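Local coordinates for endonuclease NucS (Pyrococcus abyssi, PDB 2VLD), which cuts the 3' and 5' single-stranded ends of branched DNA and binds single-stranded DNA, working as a homodimer that interacts with PCNA, at residues E23-V28 and V112-D117; V29-R34 and Y108-F113; N74-G79 and S88-R93; G157-M162 and K189-S194. The protein carries 2 engineered substitutions. All blocks are in the same frame, centred on the assembly; numbering follows the deposited sequence.

Contact 1. Residues E23-V28 and V112-D117; sequences EKHGGV and VFLAED
Val28 and Phe113 make the antiparallel hydrogen-bonded pair at which strand 28-40 starts and strand 106-113 ends, in the PH-like N-terminal domain. Val28 N donates to Phe113 O over 3.0 Å, and Phe113 N returns a bond of 2.8 Å to Val28 O. The latter oxygen also receives a CA-H contact from Val112, CA to O 3.4 Å. The two side chains leave the same face of the sheet but barely meet, Val28 CB lying 4.5 Å from Phe113 CB. Phe113 CG is anti to the backbone N (chi1 178°), and the ring ends up leading away from Val28, with Ala115 CB 3.8 Å above its plane, over the centre. The same ring meets Phe32 of the second subunit edge-to-face. Leu114 is the centre of an inverse gamma turn, in which Ala115 N is weakly bonded to Phe113 O. Leu114 CD2 reaches back to His25 CB at 3.3 Å, the two side chains crossing obliquely. Between helix and strand lie two glycines. Gly26, with a positive phi of 72° that favours glycine, is the first residue to leave the helix; Gly27 brings its CA to 3.6 Å from Phe113 O, and a side chain there would point at Val112 and Leu114. The contact thus joins the C-terminal end of helix 12-25 to the end of the strand, and Val112 packs on Leu18 and Ala22 of that helix. Backbone bonds from Val112 to Ile5 and from Leu114 to Lys3 tie in the chain around strand 4-7.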
loop_
_atom_site.group_PDB
_atom_site.type_symbol
_atom_site.label_atom_id
_atom_site.label_comp_id
_atom_site.label_asym_id
_atom_site.label_seq_id
_atom_site.Cartn_x
_atom_site.Cartn_y
_atom_site.Cartn_z
ATOM N N GLU A 23 9.210 -6.351 15.538
ATOM C CA GLU A 23 9.816 -7.626 15.146
ATOM C C GLU A 23 9.474 -8.693 16.176
ATOM O O GLU A 23 9.140 -9.822 15.819
ATOM C CB GLU A 23 11.341 -7.515 14.961
ATOM C CG GLU A 23 12.044 -8.862 14.676
ATOM C CD GLU A 23 13.491 -8.720 14.205
ATOM O OE1 GLU A 23 13.958 -9.595 13.441
ATOM O OE2 GLU A 23 14.169 -7.743 14.593
ATOM N N LYS A 24 9.541 -8.309 17.450
ATOM C CA LYS A 24 9.283 -9.209 18.566
ATOM C C LYS A 24 7.882 -9.796 18.454
ATOM O O LYS A 24 7.701 -11.015 18.420
ATOM C CB LYS A 24 9.427 -8.450 19.890
ATOM C CG LYS A 24 10.012 -9.248 21.061
ATOM C CD LYS A 24 8.953 -9.989 21.894
ATOM C CE LYS A 24 8.925 -11.489 21.582
ATOM N NZ LYS A 24 10.221 -12.180 21.950
ATOM N N HIS A 25 6.895 -8.917 18.373
ATOM C CA HIS A 25 5.512 -9.346 18.432
ATOM C C HIS A 25 4.915 -9.640 17.052
ATOM O O HIS A 25 3.786 -10.114 16.942
ATOM C CB HIS A 25 4.692 -8.323 19.218
ATOM C CG HIS A 25 5.126 -8.178 20.647
ATOM N ND1 HIS A 25 4.870 -9.137 21.604
ATOM C CD2 HIS A 25 5.805 -7.191 21.278
ATOM C CE1 HIS A 25 5.366 -8.742 22.765
ATOM N NE2 HIS A 25 5.939 -7.564 22.593
ATOM N N GLY A 26 5.695 -9.385 16.004
ATOM C CA GLY A 26 5.258 -9.635 14.636
ATOM C C GLY A 26 4.201 -8.653 14.161
ATOM O O GLY A 26 3.223 -9.045 13.528
ATOM N N GLY A 27 4.392 -7.376 14.468
ATOM C CA GLY A 27 3.451 -6.345 14.044
ATOM C C GLY A 27 3.850 -5.650 12.757
ATOM O O GLY A 27 4.945 -5.863 12.233
ATOM N N VAL A 28 2.941 -4.822 12.247
ATOM C CA VAL A 28 3.175 -4.014 11.048
ATOM C C VAL A 28 3.589 -2.616 11.487
ATOM O O VAL A 28 2.913 -2.000 12.328
ATOM C CB VAL A 28 1.918 -3.932 10.140
ATOM C CG1 VAL A 28 2.166 -3.033 8.925
ATOM C CG2 VAL A 28 1.491 -5.312 9.690
ATOM N N VAL A 112 2.824 1.157 15.275
ATOM C CA VAL A 112 2.940 -0.298 15.272
ATOM C C VAL A 112 1.526 -0.835 15.357
ATOM O O VAL A 112 0.715 -0.343 16.140
ATOM C CB VAL A 112 3.771 -0.836 16.464
ATOM C CG1 VAL A 112 3.923 -2.353 16.392
ATOM C CG2 VAL A 112 5.137 -0.176 16.503
ATOM N N PHE A 113 1.233 -1.832 14.533
ATOM C CA PHE A 113 -0.099 -2.407 14.467
ATOM C C PHE A 113 0.003 -3.913 14.598
ATOM O O PHE A 113 0.322 -4.610 13.646
ATOM C CB PHE A 113 -0.784 -1.996 13.169
ATOM C CG PHE A 113 -2.153 -2.575 12.989
ATOM C CD1 PHE A 113 -2.956 -2.889 14.084
ATOM C CD2 PHE A 113 -2.663 -2.775 11.707
ATOM C CE1 PHE A 113 -4.242 -3.422 13.900
ATOM C CE2 PHE A 113 -3.955 -3.296 11.513
ATOM C CZ PHE A 113 -4.741 -3.617 12.611
ATOM N N LEU A 114 -0.264 -4.402 15.800
ATOM C CA LEU A 114 -0.146 -5.815 16.099
ATOM C C LEU A 114 -1.370 -6.526 15.556
ATOM O O LEU A 114 -2.343 -6.779 16.273
ATOM C CB LEU A 114 0.008 -6.019 17.604
ATOM C CG LEU A 114 1.173 -5.215 18.176
ATOM C CD1 LEU A 114 0.812 -4.585 19.509
ATOM C CD2 LEU A 114 2.387 -6.092 18.289
ATOM N N ALA A 115 -1.303 -6.833 14.269
ATOM C CA ALA A 115 -2.428 -7.360 13.533
ATOM C C ALA A 115 -2.333 -8.873 13.429
ATOM O O ALA A 115 -1.249 -9.410 13.205
ATOM C CB ALA A 115 -2.461 -6.740 12.160
ATOM N N GLU A 116 -3.472 -9.546 13.593
ATOM C CA GLU A 116 -3.568 -11.006 13.462
ATOM C C GLU A 116 -3.454 -11.457 12.009
ATOM O O GLU A 116 -3.942 -10.769 11.113
ATOM C CB GLU A 116 -4.908 -11.506 14.028
ATOM C CG GLU A 116 -4.870 -12.008 15.481
ATOM C CD GLU A 116 -6.262 -12.359 16.035
ATOM O OE1 GLU A 116 -7.072 -12.987 15.305
ATOM O OE2 GLU A 116 -6.544 -12.009 17.210
ATOM N N ASP A 117 -2.825 -12.613 11.781
ATOM C CA ASP A 117 -2.855 -13.252 10.468
ATOM C C ASP A 117 -4.305 -13.375 10.040
ATOM O O ASP A 117 -5.184 -13.565 10.877
ATOM C CB ASP A 117 -2.255 -14.660 10.514
ATOM C CG ASP A 117 -0.765 -14.666 10.791
ATOM O OD1 ASP A 117 -0.216 -13.599 11.120
ATOM O OD2 ASP A 117 -0.142 -15.746 10.687
#

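Contact 2. Residues V29-R34 and Y108-F113; sequences VTIFAR and YSLVVF
Thr30 and Val111 exchange two backbone hydrogen bonds, Thr30 N to Val111 O and Val111 N to Thr30 O, both 2.8 Å. Two residues on, Phe32 N donates to Ser109 O at 2.9 Å. Tyr108 and Ser109 both face Phe32, a classic beta bulge: Phe32 O accepts from Ser109 N at 3.1 Å and, weakly, from Tyr108 N. Backbone groups of Val29, Ile31 and Ala33 find their partners across the other side of the strand, in Ile56, Ile54 and Arg52. Tyr108 OH lies in plane at the edge of the Arg34 guanidinium, 3.5 Å from Arg34 NE but not hydrogen-bonded to it, with ring and guanidinium planes 83° apart. That hydroxyl is hydrogen-bonded to Asp51, with which Arg34 NE has a long, weak ion pair, whereas Arg34 NH2 forms a salt bridge with Glu116 of the second subunit. On one face Leu110, its CG anti to the backbone N (chi1 -175°), sets CG 3.8 Å from Ile31 CG1 and 4.0 Å from Val29 CG1. On the other, Val111 CG2 touches the edge of the Phe32 ring. Strand 28-40 runs here between strands 106-113 and 50-56; Val29 and Leu110 pack on helix 12-25, while Thr30 and Phe32 face the second subunit.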
loop_
_atom_site.group_PDB
_atom_site.type_symbol
_atom_site.label_atom_id
_atom_site.label_comp_id
_atom_site.label_asym_id
_atom_site.label_seq_id
_atom_site.Cartn_x
_atom_site.Cartn_y
_atom_site.Cartn_z
ATOM N N VAL A 29 4.708 -2.133 10.931
ATOM C CA VAL A 29 5.163 -0.751 11.134
ATOM C C VAL A 29 4.653 0.138 10.004
ATOM O O VAL A 29 4.821 -0.198 8.831
ATOM C CB VAL A 29 6.706 -0.646 11.181
ATOM C CG1 VAL A 29 7.147 0.726 11.690
ATOM C CG2 VAL A 29 7.297 -1.746 12.057
ATOM N N THR A 30 4.020 1.254 10.360
ATOM C CA THR A 30 3.632 2.266 9.379
ATOM C C THR A 30 4.189 3.617 9.815
ATOM O O THR A 30 3.797 4.155 10.857
ATOM C CB THR A 30 2.108 2.372 9.215
ATOM O OG1 THR A 30 1.569 1.094 8.882
ATOM C CG2 THR A 30 1.745 3.360 8.105
ATOM N N ILE A 31 5.105 4.162 9.020
ATOM C CA ILE A 31 5.707 5.441 9.326
ATOM C C ILE A 31 5.151 6.497 8.378
ATOM O O ILE A 31 5.056 6.285 7.164
ATOM C CB ILE A 31 7.240 5.362 9.206
ATOM C CG1 ILE A 31 7.800 4.382 10.240
ATOM C CG2 ILE A 31 7.863 6.727 9.403
ATOM C CD1 ILE A 31 9.098 3.681 9.810
ATOM N N PHE A 32 4.760 7.629 8.942
ATOM C CA PHE A 32 4.497 8.830 8.167
ATOM C C PHE A 32 5.693 9.746 8.374
ATOM O O PHE A 32 6.035 10.082 9.513
ATOM C CB PHE A 32 3.218 9.488 8.658
ATOM C CG PHE A 32 2.102 8.532 8.844
ATOM C CD1 PHE A 32 2.108 7.639 9.913
ATOM C CD2 PHE A 32 1.044 8.506 7.946
ATOM C CE1 PHE A 32 1.078 6.729 10.085
ATOM C CE2 PHE A 32 0.000 7.597 8.102
ATOM C CZ PHE A 32 0.014 6.706 9.176
ATOM N N ALA A 33 6.339 10.134 7.280
ATOM C CA ALA A 33 7.599 10.869 7.375
ATOM C C ALA A 33 7.944 11.651 6.124
ATOM O O ALA A 33 7.709 11.195 5.006
ATOM C CB ALA A 33 8.753 9.910 7.711
ATOM N N ARG A 34 8.506 12.841 6.329
ATOM C CA ARG A 34 9.240 13.528 5.275
ATOM C C ARG A 34 10.569 12.806 5.234
ATOM O O ARG A 34 11.153 12.489 6.277
ATOM C CB ARG A 34 9.416 15.010 5.575
ATOM C CG ARG A 34 10.050 15.800 4.424
ATOM C CD ARG A 34 9.896 17.325 4.596
ATOM N NE ARG A 34 8.679 17.803 3.935
ATOM C CZ ARG A 34 8.653 18.453 2.770
ATOM N NH1 ARG A 34 9.781 18.734 2.123
ATOM N NH2 ARG A 34 7.491 18.833 2.252
ATOM N N TYR A 108 7.142 12.250 11.196
ATOM C CA TYR A 108 5.936 12.834 11.776
ATOM C C TYR A 108 5.269 11.893 12.764
ATOM O O TYR A 108 4.675 12.333 13.740
ATOM C CB TYR A 108 4.931 13.215 10.700
ATOM C CG TYR A 108 5.446 14.193 9.671
ATOM C CD1 TYR A 108 5.559 13.816 8.333
ATOM C CD2 TYR A 108 5.804 15.497 10.024
ATOM C CE1 TYR A 108 6.008 14.708 7.373
ATOM C CE2 TYR A 108 6.259 16.395 9.067
ATOM C CZ TYR A 108 6.363 15.990 7.746
ATOM O OH TYR A 108 6.810 16.854 6.781
ATOM N N SER A 109 5.365 10.598 12.505
ATOM C CA SER A 109 4.760 9.599 13.376
ATOM C C SER A 109 5.094 8.196 12.928
ATOM O O SER A 109 5.310 7.943 11.746
ATOM C CB SER A 109 3.235 9.744 13.425
ATOM O OG SER A 109 2.650 8.601 14.030
ATOM N N LEU A 110 5.109 7.293 13.893
ATOM C CA LEU A 110 5.288 5.887 13.645
ATOM C C LEU A 110 4.158 5.158 14.359
ATOM O O LEU A 110 3.802 5.503 15.480
ATOM C CB LEU A 110 6.658 5.439 14.164
ATOM C CG LEU A 110 7.144 4.007 13.924
ATOM C CD1 LEU A 110 8.651 3.911 14.122
ATOM C CD2 LEU A 110 6.420 3.017 14.834
ATOM N N VAL A 111 3.593 4.157 13.697
ATOM C CA VAL A 111 2.518 3.351 14.265
ATOM C C VAL A 111 2.847 1.857 14.146
ATOM O O VAL A 111 3.127 1.352 13.043
ATOM C CB VAL A 111 1.184 3.622 13.542
ATOM C CG1 VAL A 111 0.103 2.685 14.051
ATOM C CG2 VAL A 111 0.760 5.079 13.698
ATOM N N VAL A 112 2.824 1.157 15.275
ATOM C CA VAL A 112 2.940 -0.298 15.272
ATOM C C VAL A 112 1.526 -0.835 15.357
ATOM O O VAL A 112 0.715 -0.343 16.140
ATOM C CB VAL A 112 3.771 -0.836 16.464
ATOM C CG1 VAL A 112 3.923 -2.353 16.392
ATOM C CG2 VAL A 112 5.137 -0.176 16.503
ATOM N N PHE A 113 1.233 -1.832 14.533
ATOM C CA PHE A 113 -0.099 -2.407 14.467
ATOM C C PHE A 113 0.003 -3.913 14.598
ATOM O O PHE A 113 0.322 -4.610 13.646
ATOM C CB PHE A 113 -0.784 -1.996 13.169
ATOM C CG PHE A 113 -2.153 -2.575 12.989
ATOM C CD1 PHE A 113 -2.956 -2.889 14.084
ATOM C CD2 PHE A 113 -2.663 -2.775 11.707
ATOM C CE1 PHE A 113 -4.242 -3.422 13.900
ATOM C CE2 PHE A 113 -3.955 -3.296 11.513
ATOM C CZ PHE A 113 -4.741 -3.617 12.611
#

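Contact 3. Residues N74-G79 and S88-R93; sequences NWQPPG and SMISIR. Engineered in segment 88-93: Met89 (natural residue Ile).
Gln76 reaches across to two isoleucines of strand 87-92, Ile90 and Ile92. Gln76 CB lies 3.7 Å from Ile90 CG2, and the two side chains run alongside each other, pointing opposite ways. Gln76 CG is anti to the backbone N (chi1 -156°), and the chain then bends at chi2 (108°), where CD turns toward Ile92. The amide end lies against Ile92, Gln76 NE2 3.6 Å from Ile92 CG2. Gln76 OE1 is modelled 2.8 Å from Ile90 O; both are acceptors, so this is no hydrogen bond, and which amide atom is oxygen is doubtful. Beside this pair Pro77 CG touches Ile92 CD1, again at 3.6 Å. An alanine in place of Gln76 would probably open a gap beside Ile90 CG2 and Ile92 CG2, which the amide arm now covers. Outward from this shell, Phe62 packs on both Gln76 and Ile90, and Glu98 on both Gln76 and Ile92. Ser80 lies against both isoleucines, and its OG is hydrogen-bonded to Pro77 O. Gly79 has backbone angles that call for glycine, and its backbone is bonded to Asp59. The engineered Met89, a selenomethionine, points away from the contact. Strands 74-76 and 87-92 are not neighbours in a sheet: the axes of 74-76 and 88-92 come no closer than 8.6 Å and lie at 57°. The first pairs with strand 62-65, the second with 81-84 and 98-104, so the contact joins separate parts of the curled antiparallel sheet through side chains.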
loop_
_atom_site.group_PDB
_atom_site.type_symbol
_atom_site.label_atom_id
_atom_site.label_comp_id
_atom_site.label_asym_id
_atom_site.label_seq_id
_atom_site.Cartn_x
_atom_site.Cartn_y
_atom_site.Cartn_z
ATOM N N ASN A 74 8.040 2.641 -4.504
ATOM C CA ASN A 74 9.100 1.658 -4.429
ATOM C C ASN A 74 8.580 0.617 -3.434
ATOM O O ASN A 74 7.759 0.960 -2.566
ATOM C CB ASN A 74 10.367 2.314 -3.887
ATOM C CG ASN A 74 11.185 2.989 -4.971
ATOM O OD1 ASN A 74 11.751 2.320 -5.844
ATOM N ND2 ASN A 74 11.254 4.326 -4.928
ATOM N N TRP A 75 9.049 -0.628 -3.553
ATOM C CA TRP A 75 8.544 -1.730 -2.763
ATOM C C TRP A 75 9.599 -2.869 -2.671
ATOM O O TRP A 75 10.539 -2.940 -3.482
ATOM C CB TRP A 75 7.234 -2.274 -3.371
ATOM C CG TRP A 75 7.443 -3.156 -4.585
ATOM C CD1 TRP A 75 7.657 -4.530 -4.595
ATOM C CD2 TRP A 75 7.483 -2.738 -5.946
ATOM N NE1 TRP A 75 7.818 -4.977 -5.897
ATOM C CE2 TRP A 75 7.720 -3.897 -6.742
ATOM C CE3 TRP A 75 7.355 -1.492 -6.581
ATOM C CZ2 TRP A 75 7.828 -3.839 -8.148
ATOM C CZ3 TRP A 75 7.458 -1.423 -8.001
ATOM C CH2 TRP A 75 7.690 -2.599 -8.765
ATOM N N GLN A 76 9.426 -3.771 -1.716
ATOM C CA GLN A 76 10.346 -4.915 -1.611
ATOM C C GLN A 76 9.628 -6.165 -1.099
ATOM O O GLN A 76 8.864 -6.084 -0.128
ATOM C CB GLN A 76 11.526 -4.569 -0.707
ATOM C CG GLN A 76 12.718 -5.382 -0.988
ATOM C CD GLN A 76 13.825 -4.629 -1.652
ATOM O OE1 GLN A 76 14.605 -3.957 -0.986
ATOM N NE2 GLN A 76 13.946 -4.783 -2.968
ATOM N N PRO A 77 9.876 -7.316 -1.736
ATOM C CA PRO A 77 9.080 -8.534 -1.524
ATOM C C PRO A 77 9.232 -9.141 -0.131
ATOM O O PRO A 77 10.162 -8.784 0.587
ATOM C CB PRO A 77 9.654 -9.518 -2.562
ATOM C CG PRO A 77 11.042 -9.046 -2.842
ATOM C CD PRO A 77 10.985 -7.534 -2.689
ATOM N N PRO A 78 8.307 -10.047 0.263
ATOM C CA PRO A 78 8.565 -10.817 1.490
ATOM C C PRO A 78 9.949 -11.464 1.442
ATOM O O PRO A 78 10.365 -11.960 0.403
ATOM C CB PRO A 78 7.484 -11.904 1.461
ATOM C CG PRO A 78 6.383 -11.319 0.650
ATOM C CD PRO A 78 7.015 -10.413 -0.360
ATOM N N GLY A 79 10.668 -11.393 2.549
ATOM C CA GLY A 79 11.954 -12.059 2.662
ATOM C C GLY A 79 13.135 -11.111 2.611
ATOM O O GLY A 79 14.292 -11.554 2.590
ATOM N N SER A 88 15.921 3.745 7.286
ATOM C CA SER A 88 15.464 2.369 7.244
ATOM C C SER A 88 15.920 1.833 5.896
ATOM O O SER A 88 15.686 2.475 4.863
ATOM C CB SER A 88 13.949 2.272 7.407
ATOM O OG SER A 88 13.549 2.785 8.662
HETATM N N MSE A 89 16.613 0.696 5.913
HETATM C CA MSE A 89 16.977 -0.006 4.695
HETATM C C MSE A 89 16.307 -1.363 4.643
HETATM O O MSE A 89 16.217 -2.073 5.646
HETATM C CB MSE A 89 18.486 -0.234 4.589
HETATM C CG MSE A 89 19.364 1.001 4.525
HETATM SE SE MSE A 89 20.532 1.146 6.090
HETATM C CE MSE A 89 22.181 0.238 5.508
ATOM N N ILE A 90 15.853 -1.731 3.458
ATOM C CA ILE A 90 15.458 -3.099 3.214
ATOM C C ILE A 90 16.319 -3.622 2.077
ATOM O O ILE A 90 16.324 -3.060 0.974
ATOM C CB ILE A 90 13.901 -3.248 3.028
ATOM C CG1 ILE A 90 13.484 -4.717 2.994
ATOM C CG2 ILE A 90 13.413 -2.571 1.806
ATOM C CD1 ILE A 90 12.256 -5.046 3.907
ATOM N N SER A 91 17.106 -4.646 2.388
ATOM C CA SER A 91 17.986 -5.266 1.417
ATOM C C SER A 91 17.514 -6.672 1.134
ATOM O O SER A 91 17.262 -7.460 2.051
ATOM C CB SER A 91 19.438 -5.322 1.914
ATOM O OG SER A 91 19.869 -4.062 2.380
ATOM N N ILE A 92 17.383 -6.974 -0.148
ATOM C CA ILE A 92 17.246 -8.339 -0.595
ATOM C C ILE A 92 18.566 -8.657 -1.300
ATOM O O ILE A 92 18.843 -8.184 -2.394
ATOM C CB ILE A 92 15.891 -8.607 -1.417
ATOM C CG1 ILE A 92 15.656 -10.108 -1.662
ATOM C CG2 ILE A 92 15.810 -7.819 -2.724
ATOM C CD1 ILE A 92 14.170 -10.570 -1.742
ATOM N N ARG A 93 19.434 -9.387 -0.624
ATOM C CA ARG A 93 20.549 -9.996 -1.331
ATOM C C ARG A 93 20.163 -11.416 -1.652
ATOM O O ARG A 93 20.996 -12.327 -1.597
ATOM C CB ARG A 93 21.869 -9.934 -0.561
ATOM C CG ARG A 93 21.769 -9.858 0.938
ATOM C CD ARG A 93 23.113 -9.418 1.414
ATOM N NE ARG A 93 23.092 -8.464 2.512
ATOM C CZ ARG A 93 23.935 -7.438 2.606
ATOM N NH1 ARG A 93 24.837 -7.227 1.651
ATOM N NH2 ARG A 93 23.868 -6.610 3.639
#

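Contact 4. Residues G157-M162 and K189-S194; sequences GIVDVM and KRYVDS
Tyr191, on helix 182-199, reaches toward strand 157-164 and carries most of this contact. Tyr191 CB starts 3.9 Å from Val159 CG2, the two side chains passing alongside. CG is anti to the carbonyl carbon (chi1 -54°) and still beside the same methyl. Farther out, one face of the ring lies beneath Ile158 O, which is offset toward the rim and nearest Tyr191 CZ at 3.2 Å; CE1 and CE2 are 3.5 and 3.6 Å from that oxygen. Tyr191 CE2 also reaches Gly157 CA, at 4.0 Å, where a side chain would point into the ring. At the tip, OH is hydrogen-bonded to Glu40 of the second subunit, which also forms a salt bridge with Arg190 NH2, while Lys44 of the second subunit is hydrogen-bonded to Ile158 O. An alanine at Tyr191 would probably leave Glu40 of the second subunit without its hydroxyl partner and open a gap over Ile158 O. Past Val159 the chain turns a corner at Asp160 and Val161; Asp160 OD2 accepts from Leu175 N. A helix laid across a mixed sheet in this way belongs to the core of the PD-(D/E)XK nucleases, the clan of this C-terminal domain.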
loop_
_atom_site.group_PDB
_atom_site.type_symbol
_atom_site.label_atom_id
_atom_site.label_comp_id
_atom_site.label_asym_id
_atom_site.label_seq_id
_atom_site.Cartn_x
_atom_site.Cartn_y
_atom_site.Cartn_z
ATOM N N GLY A 157 -24.770 -3.391 -8.930
ATOM C CA GLY A 157 -24.308 -4.572 -8.239
ATOM C C GLY A 157 -24.490 -5.883 -8.948
ATOM O O GLY A 157 -24.710 -5.935 -10.152
ATOM N N ILE A 158 -24.354 -6.955 -8.171
ATOM C CA ILE A 158 -24.438 -8.315 -8.688
ATOM C C ILE A 158 -25.351 -9.147 -7.811
ATOM O O ILE A 158 -25.209 -9.164 -6.594
ATOM C CB ILE A 158 -23.069 -8.935 -8.787
ATOM C CG1 ILE A 158 -22.150 -7.980 -9.561
ATOM C CG2 ILE A 158 -23.155 -10.320 -9.430
ATOM C CD1 ILE A 158 -20.876 -8.604 -10.079
ATOM N N VAL A 159 -26.302 -9.814 -8.453
ATOM C CA VAL A 159 -27.387 -10.497 -7.781
ATOM C C VAL A 159 -27.109 -11.995 -7.826
ATOM O O VAL A 159 -26.845 -12.531 -8.886
ATOM C CB VAL A 159 -28.733 -10.147 -8.483
ATOM C CG1 VAL A 159 -29.860 -11.064 -8.035
ATOM C CG2 VAL A 159 -29.094 -8.680 -8.244
ATOM N N ASP A 160 -27.170 -12.666 -6.680
ATOM C CA ASP A 160 -26.823 -14.101 -6.592
ATOM C C ASP A 160 -27.619 -14.962 -7.564
ATOM O O ASP A 160 -27.050 -15.586 -8.453
ATOM C CB ASP A 160 -26.988 -14.611 -5.150
ATOM C CG ASP A 160 -25.988 -13.971 -4.185
ATOM O OD1 ASP A 160 -25.015 -13.361 -4.680
ATOM O OD2 ASP A 160 -26.153 -14.071 -2.941
ATOM N N VAL A 161 -28.939 -14.991 -7.366
ATOM C CA VAL A 161 -29.898 -15.515 -8.329
ATOM C C VAL A 161 -30.965 -14.433 -8.618
ATOM O O VAL A 161 -31.408 -13.720 -7.714
ATOM C CB VAL A 161 -30.581 -16.769 -7.796
ATOM C CG1 VAL A 161 -31.732 -17.196 -8.716
ATOM C CG2 VAL A 161 -29.574 -17.898 -7.645
HETATM N N MSE A 162 -31.347 -14.302 -9.884
HETATM C CA MSE A 162 -32.452 -13.436 -10.269
HETATM C C MSE A 162 -33.426 -14.260 -11.082
HETATM O O MSE A 162 -33.019 -15.105 -11.894
HETATM C CB MSE A 162 -31.972 -12.225 -11.063
HETATM C CG MSE A 162 -33.065 -11.228 -11.372
HETATM SE SE MSE A 162 -32.331 -9.574 -12.139
HETATM C CE MSE A 162 -33.083 -9.632 -13.935
ATOM N N LYS A 189 -31.120 -5.155 -0.241
ATOM C CA LYS A 189 -31.896 -3.930 -0.413
ATOM C C LYS A 189 -31.369 -3.109 -1.579
ATOM O O LYS A 189 -32.136 -2.704 -2.446
ATOM C CB LYS A 189 -31.900 -3.088 0.866
ATOM C CG LYS A 189 -32.707 -1.805 0.734
ATOM C CD LYS A 189 -32.790 -1.018 2.036
ATOM C CE LYS A 189 -33.260 0.427 1.792
ATOM N NZ LYS A 189 -34.535 0.504 1.004
ATOM N N ARG A 190 -30.058 -2.884 -1.600
ATOM C CA ARG A 190 -29.426 -2.098 -2.654
ATOM C C ARG A 190 -29.773 -2.647 -4.036
ATOM O O ARG A 190 -30.101 -1.885 -4.945
ATOM C CB ARG A 190 -27.916 -2.059 -2.451
ATOM C CG ARG A 190 -27.227 -0.962 -3.232
ATOM C CD ARG A 190 -25.760 -0.850 -2.882
ATOM N NE ARG A 190 -24.955 -1.789 -3.651
ATOM C CZ ARG A 190 -24.292 -2.818 -3.128
ATOM N NH1 ARG A 190 -24.322 -3.044 -1.821
ATOM N NH2 ARG A 190 -23.585 -3.612 -3.914
ATOM N N TYR A 191 -29.725 -3.972 -4.174
ATOM C CA TYR A 191 -30.037 -4.640 -5.435
ATOM C C TYR A 191 -31.482 -4.412 -5.797
ATOM O O TYR A 191 -31.787 -4.066 -6.934
ATOM C CB TYR A 191 -29.751 -6.147 -5.366
ATOM C CG TYR A 191 -28.349 -6.507 -4.936
ATOM C CD1 TYR A 191 -28.120 -7.627 -4.142
ATOM C CD2 TYR A 191 -27.250 -5.734 -5.321
ATOM C CE1 TYR A 191 -26.845 -7.971 -3.743
ATOM C CE2 TYR A 191 -25.961 -6.065 -4.924
ATOM C CZ TYR A 191 -25.766 -7.186 -4.135
ATOM O OH TYR A 191 -24.495 -7.532 -3.732
ATOM N N VAL A 192 -32.366 -4.584 -4.817
ATOM C CA VAL A 192 -33.804 -4.416 -5.032
ATOM C C VAL A 192 -34.132 -2.982 -5.474
ATOM O O VAL A 192 -34.770 -2.780 -6.504
ATOM C CB VAL A 192 -34.617 -4.857 -3.785
ATOM C CG1 VAL A 192 -36.086 -4.488 -3.922
ATOM C CG2 VAL A 192 -34.478 -6.349 -3.565
ATOM N N ASP A 193 -33.655 -2.004 -4.708
ATOM C CA ASP A 193 -33.852 -0.593 -5.021
ATOM C C ASP A 193 -33.352 -0.238 -6.415
ATOM O O ASP A 193 -34.054 0.436 -7.165
ATOM C CB ASP A 193 -33.166 0.294 -3.981
ATOM C CG ASP A 193 -33.881 0.289 -2.642
ATOM O OD1 ASP A 193 -35.053 -0.150 -2.578
ATOM O OD2 ASP A 193 -33.266 0.731 -1.647
ATOM N N SER A 194 -32.149 -0.700 -6.754
ATOM C CA SER A 194 -31.571 -0.517 -8.089
ATOM C C SER A 194 -32.532 -1.007 -9.174
ATOM O O SER A 194 -32.766 -0.321 -10.165
ATOM C CB SER A 194 -30.220 -1.249 -8.179
ATOM O OG SER A 194 -29.701 -1.283 -9.501
#

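In the fold
From the N terminus, contact 1 joins the end of helix 12-25 to the end of strand 106-113. Contact 2 continues the same pairing along strands 28-40 and 106-113, sharing Val112 and Phe113, so the two loops end on the same stretch of chain. Contact 3 is a short local closure within both of these loops, joining strand 74-76 to strand 87-92, its centre about 17 Å from that of contact 2. All three belong to the PH-like N-terminal domain. Contact 4 opens only after they have closed, setting helix 182-199 on strand 157-164 in the C-terminal nuclease domain, about 38 Å from contact 1 between centres. Each of the four also touches the second subunit.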